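Local coordinates for protein DNA-3-methyladenine glycosidase (Bacillus halodurans, PDB 2H56) that is a largely helical member of the HhH-GPD superfamily of base excision DNA repair proteins, built around a helix-hairpin-helix motif, at residues Gln53-Ser58 with Glu152-Phe157; Val114-His117 with Gly121-Asp124. All coordinates share one frame; numbering follows the deposited sequence.

Contact 1 (Gln53-Ser58 with Glu152-Phe157)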
loop_
_atom_site.group_PDB
_atom_site.type_symbol
_atom_site.label_atom_id
_atom_site.label_comp_id
_atom_site.label_asym_id
_atom_site.label_seq_id
_atom_site.Cartn_x
_atom_site.Cartn_y
_atom_site.Cartn_z
ATOM N N GLN A 53 11.729 -6.470 5.966
ATOM C CA GLN A 53 11.518 -5.488 7.019
ATOM C C GLN A 53 10.123 -4.886 6.906
ATOM O O GLN A 53 9.410 -4.757 7.885
ATOM C CB GLN A 53 12.603 -4.420 6.908
ATOM C CG GLN A 53 12.621 -3.375 8.009
ATOM C CD GLN A 53 11.587 -2.281 7.791
ATOM O OE1 GLN A 53 11.464 -1.725 6.692
ATOM N NE2 GLN A 53 10.840 -1.962 8.845
ATOM N N SER A 54 9.737 -4.545 5.689
ATOM C CA SER A 54 8.403 -4.023 5.414
ATOM C C SER A 54 7.287 -4.931 5.806
ATOM O O SER A 54 6.289 -4.455 6.311
ATOM C CB SER A 54 8.256 -3.749 3.935
ATOM O OG SER A 54 9.118 -2.698 3.627
ATOM N N LEU A 55 7.416 -6.225 5.542
ATOM C CA LEU A 55 6.331 -7.140 5.892
ATOM C C LEU A 55 6.162 -7.183 7.413
ATOM O O LEU A 55 5.048 -7.163 7.933
ATOM C CB LEU A 55 6.589 -8.543 5.346
ATOM C CG LEU A 55 6.136 -8.824 3.922
ATOM C CD1 LEU A 55 6.603 -10.194 3.448
ATOM C CD2 LEU A 55 4.610 -8.724 3.895
ATOM N N VAL A 56 7.278 -7.237 8.129
ATOM C CA VAL A 56 7.225 -7.309 9.567
ATOM C C VAL A 56 6.593 -6.033 10.129
ATOM O O VAL A 56 5.667 -6.089 10.919
ATOM C CB VAL A 56 8.622 -7.539 10.150
ATOM C CG1 VAL A 56 8.567 -7.478 11.658
ATOM C CG2 VAL A 56 9.161 -8.872 9.656
ATOM N N SER A 57 7.101 -4.890 9.701
ATOM C CA SER A 57 6.501 -3.614 10.018
ATOM C C SER A 57 5.008 -3.551 9.644
ATOM O O SER A 57 4.210 -3.026 10.395
ATOM C CB SER A 57 7.245 -2.506 9.284
ATOM O OG SER A 57 6.912 -1.238 9.836
ATOM N N SER A 58 4.621 -4.088 8.498
ATOM C CA SER A 58 3.214 -4.101 8.137
ATOM C C SER A 58 2.389 -4.908 9.116
ATOM O O SER A 58 1.277 -4.498 9.467
ATOM C CB SER A 58 3.013 -4.657 6.732
ATOM O OG SER A 58 3.709 -3.853 5.782
ATOM N N GLU A 152 -1.640 -6.035 -1.368
ATOM C CA GLU A 152 -1.716 -4.990 -2.360
ATOM C C GLU A 152 -0.948 -3.744 -1.920
ATOM O O GLU A 152 -0.121 -3.236 -2.687
ATOM C CB GLU A 152 -3.160 -4.688 -2.726
ATOM C CG GLU A 152 -3.710 -5.739 -3.678
ATOM C CD GLU A 152 -5.229 -5.732 -3.800
ATOM O OE1 GLU A 152 -5.924 -5.249 -2.846
ATOM O OE2 GLU A 152 -5.716 -6.237 -4.863
HETATM N N MSE A 153 -1.165 -3.307 -0.677
HETATM C CA MSE A 153 -0.435 -2.143 -0.132
HETATM C C MSE A 153 1.078 -2.375 -0.104
HETATM O O MSE A 153 1.890 -1.422 -0.361
HETATM C CB MSE A 153 -0.886 -1.815 1.280
HETATM C CG MSE A 153 -2.317 -1.517 1.390
HETATM SE SE MSE A 153 -2.766 0.100 0.452
HETATM C CE MSE A 153 -2.046 1.454 1.807
ATOM N N PHE A 154 1.437 -3.627 0.186
ATOM C CA PHE A 154 2.824 -4.033 0.185
ATOM C C PHE A 154 3.426 -3.932 -1.193
ATOM O O PHE A 154 4.572 -3.490 -1.319
ATOM C CB PHE A 154 2.975 -5.465 0.679
ATOM C CG PHE A 154 4.388 -5.938 0.718
ATOM C CD1 PHE A 154 5.244 -5.530 1.751
ATOM C CD2 PHE A 154 4.870 -6.800 -0.258
ATOM C CE1 PHE A 154 6.576 -5.947 1.781
ATOM C CE2 PHE A 154 6.196 -7.233 -0.224
ATOM C CZ PHE A 154 7.049 -6.806 0.793
HETATM N N MSE A 155 2.679 -4.335 -2.224
HETATM C CA MSE A 155 3.207 -4.306 -3.565
HETATM C C MSE A 155 3.455 -2.851 -3.969
HETATM O O MSE A 155 4.286 -2.559 -4.857
HETATM C CB MSE A 155 2.230 -4.921 -4.577
HETATM C CG MSE A 155 1.961 -6.394 -4.447
HETATM SE SE MSE A 155 1.001 -7.133 -5.983
HETATM C CE MSE A 155 2.224 -6.544 -7.426
HETATM N N MSE A 156 2.691 -1.926 -3.394
HETATM C CA MSE A 156 2.766 -0.574 -3.918
HETATM C C MSE A 156 3.896 0.128 -3.192
HETATM O O MSE A 156 4.860 0.547 -3.800
HETATM C CB MSE A 156 1.458 0.198 -3.740
HETATM C CG MSE A 156 0.287 -0.229 -4.650
HETATM SE SE MSE A 156 -1.230 0.867 -4.137
HETATM C CE MSE A 156 -2.832 0.344 -5.266
ATOM N N PHE A 157 3.756 0.187 -1.880
ATOM C CA PHE A 157 4.534 1.041 -1.017
ATOM C C PHE A 157 5.821 0.384 -0.556
ATOM O O PHE A 157 6.578 0.971 0.215
ATOM C CB PHE A 157 3.687 1.402 0.206
ATOM C CG PHE A 157 2.584 2.316 -0.112
ATOM C CD1 PHE A 157 2.855 3.610 -0.501
ATOM C CD2 PHE A 157 1.278 1.893 -0.070
ATOM C CE1 PHE A 157 1.828 4.499 -0.822
ATOM C CE2 PHE A 157 0.242 2.757 -0.395
ATOM C CZ PHE A 157 0.521 4.072 -0.773
#
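Phe154 reaches from the second helix of the helix-hairpin-helix motif (helices 133-141 and 148-157) to Ser54 and Leu55 on helix 51-61, and this one ring makes nearly all of a small, buried helix-helix contact. The closest CA pair, Leu55 CA and Phe154 CA, is 7.4 Å apart, and the phenyl group fills the space between. Its CG lies anti to the backbone N (chi1 -179°), which sends the ring straight out from its own helix. Leu55 comes over one face, its branch point forming a CH-pi contact: CG is 4.0 Å from the centroid of the Phe154 ring and 28° off the ring normal. The leucine crosses the phenyl group at about a right angle, and its CD2 lies toward the rim, 3.9 Å from Phe154 CD1. Ser54 approaches differently, near the ring plane, with its CB 3.5 Å from Phe154 CE1. Its OG, anti to its own carbonyl carbon, makes a weak hydrogen bond to Asn50 O. Leu140 of helix 133-141 also touches the phenyl group, tying the two helices of the motif together beside helix 51-61.

The packing is looser around Ser58 and Met153, both partly exposed. Ser58 starts toward the opposing helix, yet its side chain comes no nearer than 4.6 Å, the distance from OG to Phe154 CD1. Met153, a selenomethionine, also sets out toward helix 51-61, but its end leads away and packs on Trp210 of helix 202-219. No hydrogen bond joins the two segments. The polar grip is internal to helix 51-61: Ser54 O accepts from Ser58 N at 2.8 Å and, from the opposite face of its carbonyl plane, from Ser58 OG at 2.7 Å.

Contact 2 (Val114-His117 with Gly121-Asp124)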
loop_
_atom_site.group_PDB
_atom_site.type_symbol
_atom_site.label_atom_id
_atom_site.label_comp_id
_atom_site.label_asym_id
_atom_site.label_seq_id
_atom_site.Cartn_x
_atom_site.Cartn_y
_atom_site.Cartn_z
ATOM N N VAL A 114 6.159 -15.234 8.246
ATOM C CA VAL A 114 6.909 -14.484 7.235
ATOM C C VAL A 114 8.349 -14.994 7.182
ATOM O O VAL A 114 8.913 -15.230 6.105
ATOM C CB VAL A 114 6.924 -12.988 7.545
ATOM C CG1 VAL A 114 7.968 -12.237 6.679
ATOM C CG2 VAL A 114 5.523 -12.404 7.387
ATOM N N CYS A 115 8.944 -15.192 8.348
ATOM C CA CYS A 115 10.300 -15.727 8.407
ATOM C C CYS A 115 10.425 -17.046 7.741
ATOM O O CYS A 115 11.302 -17.231 6.926
ATOM C CB CYS A 115 10.727 -15.909 9.836
ATOM S SG CYS A 115 10.963 -14.332 10.646
ATOM N N GLU A 116 9.549 -17.965 8.109
ATOM C CA GLU A 116 9.512 -19.283 7.496
ATOM C C GLU A 116 9.480 -19.168 5.962
ATOM O O GLU A 116 10.244 -19.842 5.270
ATOM C CB GLU A 116 8.309 -20.089 8.030
ATOM C CG GLU A 116 8.134 -21.492 7.417
ATOM C CD GLU A 116 6.781 -22.173 7.757
ATOM O OE1 GLU A 116 6.358 -22.158 8.938
ATOM O OE2 GLU A 116 6.158 -22.736 6.820
ATOM N N HIS A 117 8.610 -18.311 5.442
ATOM C CA HIS A 117 8.442 -18.203 4.009
ATOM C C HIS A 117 9.654 -17.547 3.309
ATOM O O HIS A 117 9.975 -17.899 2.185
ATOM C CB HIS A 117 7.179 -17.392 3.677
ATOM C CG HIS A 117 5.920 -18.195 3.599
ATOM N ND1 HIS A 117 5.193 -18.309 2.441
ATOM C CD2 HIS A 117 5.229 -18.875 4.544
ATOM C CE1 HIS A 117 4.112 -19.033 2.674
ATOM N NE2 HIS A 117 4.114 -19.392 3.942
ATOM N N GLY A 121 12.559 -20.028 1.085
ATOM C CA GLY A 121 12.681 -19.635 -0.303
ATOM C C GLY A 121 11.357 -19.548 -1.028
ATOM O O GLY A 121 11.335 -19.233 -2.214
ATOM N N ARG A 122 10.255 -19.837 -0.330
ATOM C CA ARG A 122 8.908 -19.787 -0.931
ATOM C C ARG A 122 8.750 -18.400 -1.505
ATOM O O ARG A 122 8.397 -18.240 -2.673
ATOM C CB ARG A 122 7.789 -20.082 0.087
ATOM C CG ARG A 122 7.244 -21.490 0.023
ATOM C CD ARG A 122 6.244 -21.757 1.117
ATOM N NE ARG A 122 6.929 -22.021 2.379
ATOM C CZ ARG A 122 7.046 -23.216 2.974
ATOM N NH1 ARG A 122 6.501 -24.310 2.450
ATOM N NH2 ARG A 122 7.712 -23.321 4.129
ATOM N N LEU A 123 9.081 -17.411 -0.695
ATOM C CA LEU A 123 8.899 -16.026 -1.047
ATOM C C LEU A 123 10.235 -15.352 -1.372
ATOM O O LEU A 123 10.894 -14.843 -0.482
ATOM C CB LEU A 123 8.214 -15.339 0.119
ATOM C CG LEU A 123 7.796 -13.908 -0.083
ATOM C CD1 LEU A 123 6.740 -13.804 -1.214
ATOM C CD2 LEU A 123 7.301 -13.412 1.274
ATOM N N ASP A 124 10.625 -15.362 -2.652
ATOM C CA ASP A 124 11.852 -14.711 -3.141
ATOM C C ASP A 124 11.535 -13.368 -3.823
ATOM O O ASP A 124 10.959 -13.331 -4.920
ATOM C CB ASP A 124 12.550 -15.634 -4.143
ATOM C CG ASP A 124 13.528 -14.896 -5.058
ATOM O OD1 ASP A 124 14.315 -14.061 -4.550
ATOM O OD2 ASP A 124 13.499 -15.158 -6.289
#
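His117 and Arg122 meet where helix 105-119 ends in a C-cap turn and the chain passes almost at once to the N-cap of helix 125-128. Gly121, with positive phi, is the first residue to leave the helical conformation, and the turn brings the following backbone back over the last part of the helix. There His117 O accepts a nearly straight bond from Leu123 N, 3.1 Å long with an angle of 169° at the hydrogen. The donor stands above the carbonyl plane, 41° out of it. Ser120 OG adds a weak bond to the same oxygen and also accepts a hydrogen bond from Arg122 N.

The side chains close the outer part of the turn. Arg122 CD forms a CH-pi contact over one face of the imidazole, 4.0 Å from the centroid of the His117 ring, and the bend at chi3 (-79°) brings NE above the ring centre. On the solvent-exposed side, Arg122 NH2 and Glu116 OE2 form a salt bridge of 3.2 Å. The oxygen lies well out of the guanidinium plane, leaving attraction between charges without a directed N-H bond. On the buried side Leu123 packs on Leu140 and Ile143. The turn ends at Asp124, whose carboxylate divides its two oxygens between backbone amides of helix 125-128, OD1 taking Thr126 N and OD2 taking Glu127 N.

Overall arrangement
The two contacts lie in one region of the helical HhH-GPD fold, with centres about 14 Å apart. Along the chain the order is 53-58, 114-117, 121-124 and 152-157, so both halves of contact 2 fall between the halves of contact 1. Contact 1 is long-range and its centre lies about 7 Å from the centre of the chain; contact 2 is local, its centre about 20 Å from that point. Helix 51-61 links them through Leu55, whose CD1 is 3.9 Å from Leu123 CD2 and 4.1 Å from Val114 CG1. Leu55 thus touches the helix-hairpin-helix motif through Phe154, helix 105-119 through Val114 and the turn after it through Leu123.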